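PDB 3IT8: 2L protein, which binds tumour necrosis factor and so probably blunts the host's inflammatory response, using a fold like that of MHC class I heavy chains. Local coordinates for residues Ala153-Gly156 with Gly157-Met161. Residues are numbered along the deposited sequence; the frame is centred on the assembly and turned at random.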
# COMPACT_ATOMS: atom_id res chain seq x y z
N ALA D 153 14.06 29.95 7.31
CA ALA D 153 12.79 29.94 6.61
C ALA D 153 12.85 30.46 5.17
O ALA D 153 12.37 29.79 4.25
CB ALA D 153 11.77 30.72 7.41
N TYR D 154 13.42 31.65 4.98
CA TYR D 154 13.49 32.23 3.65
C TYR D 154 14.48 31.54 2.74
O TYR D 154 14.14 31.18 1.62
CB TYR D 154 13.84 33.72 3.75
CG TYR D 154 12.77 34.54 4.40
CD1 TYR D 154 13.08 35.69 5.12
CD2 TYR D 154 11.43 34.17 4.30
CE1 TYR D 154 12.10 36.45 5.72
CE2 TYR D 154 10.44 34.93 4.89
CZ TYR D 154 10.78 36.06 5.59
OH TYR D 154 9.79 36.82 6.17
N LEU D 155 15.71 31.36 3.20
CA LEU D 155 16.74 30.73 2.38
C LEU D 155 16.62 29.22 2.41
O LEU D 155 16.57 28.56 1.36
CB LEU D 155 18.13 31.15 2.86
CG LEU D 155 19.29 30.42 2.20
CD1 LEU D 155 19.30 30.66 0.69
CD2 LEU D 155 20.60 30.89 2.82
N GLY D 156 16.56 28.66 3.60
CA GLY D 156 16.44 27.22 3.70
C GLY D 156 15.19 26.70 3.02
O GLY D 156 15.25 25.72 2.28
N GLY D 157 14.05 27.34 3.27
CA GLY D 157 12.82 26.90 2.66
C GLY D 157 12.84 26.88 1.15
O GLY D 157 12.45 25.90 0.51
N PHE D 158 13.31 27.99 0.57
CA PHE D 158 13.37 28.15 -0.87
C PHE D 158 14.24 27.05 -1.46
O PHE D 158 13.89 26.42 -2.47
CB PHE D 158 13.97 29.51 -1.20
CG PHE D 158 13.85 29.88 -2.65
CD1 PHE D 158 12.60 30.02 -3.24
CD2 PHE D 158 14.98 30.13 -3.41
CE1 PHE D 158 12.48 30.40 -4.58
CE2 PHE D 158 14.88 30.51 -4.75
CZ PHE D 158 13.62 30.64 -5.34
N GLU D 159 15.38 26.82 -0.80
CA GLU D 159 16.33 25.82 -1.26
C GLU D 159 15.81 24.41 -1.05
O GLU D 159 16.07 23.51 -1.84
CB GLU D 159 17.66 25.99 -0.55
CG GLU D 159 18.83 25.39 -1.31
CD GLU D 159 20.12 25.42 -0.53
OE1 GLU D 159 20.39 26.43 0.16
OE2 GLU D 159 20.87 24.44 -0.61
N TYR D 160 15.05 24.21 0.01
CA TYR D 160 14.53 22.89 0.29
C TYR D 160 13.45 22.44 -0.68
O TYR D 160 13.37 21.26 -1.01
CB TYR D 160 13.96 22.83 1.70
CG TYR D 160 13.48 21.45 2.06
CD1 TYR D 160 14.39 20.43 2.36
CD2 TYR D 160 12.11 21.14 2.09
CE1 TYR D 160 13.96 19.14 2.67
CE2 TYR D 160 11.67 19.85 2.39
CZ TYR D 160 12.61 18.85 2.68
OH TYR D 160 12.19 17.56 2.93
N MET D 161 12.61 23.35 -1.14
CA MET D 161 11.54 22.95 -2.04
C MET D 161 10.90 24.10 -2.80
O MET D 161 10.50 23.95 -3.95
CB MET D 161 10.47 22.20 -1.25
CG MET D 161 9.36 21.67 -2.11
SD MET D 161 8.08 20.86 -1.13
CE MET D 161 9.02 19.65 -0.33
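Leu-155 and Gly-156 make the firmer backbone links to the next turn: Glu-159 N reaches Leu-155 O at 3.0 Å, with an N-H...O angle of 161°, and Tyr-160 N reaches Gly-156 O at 2.7 Å. The preceding i to i+4 bonds are weak. Gly-157 N lies 3.1 Å from Ala-153 O but its angle is only 130°, while Phe-158 N stands 3.5 Å from Tyr-154 O: the first bond is bent and the second long. Wider, pi-type turns occur at 153-156 and 158-161. Between the segments, side chains meet mostly carbonyls: Phe-158 CB is 3.3 Å from Tyr-154 O, and Tyr-160 CB is 3.2 Å from Gly-156 O. Leu-155 CD1 approaches Glu-159 OE1 only loosely, at 4.4 Å. The stretch belongs to helix 148-174, which with helix 61-82 lies over the eight-stranded antiparallel sheet of an MHC-like platform. The Phe-158 ring leads away from the preceding turn, its CG trans to N (chi1 -169°), and stacks on Tyr-5 and touches Thr-95 of the sheet. Leu-155 touches both Thr-95 and Trp-69, thereby linking this helix to the sheet and to helix 61-82. Tyr-160 OH instead makes a weak hydrogen bond to a basic side chain of another protein's chain.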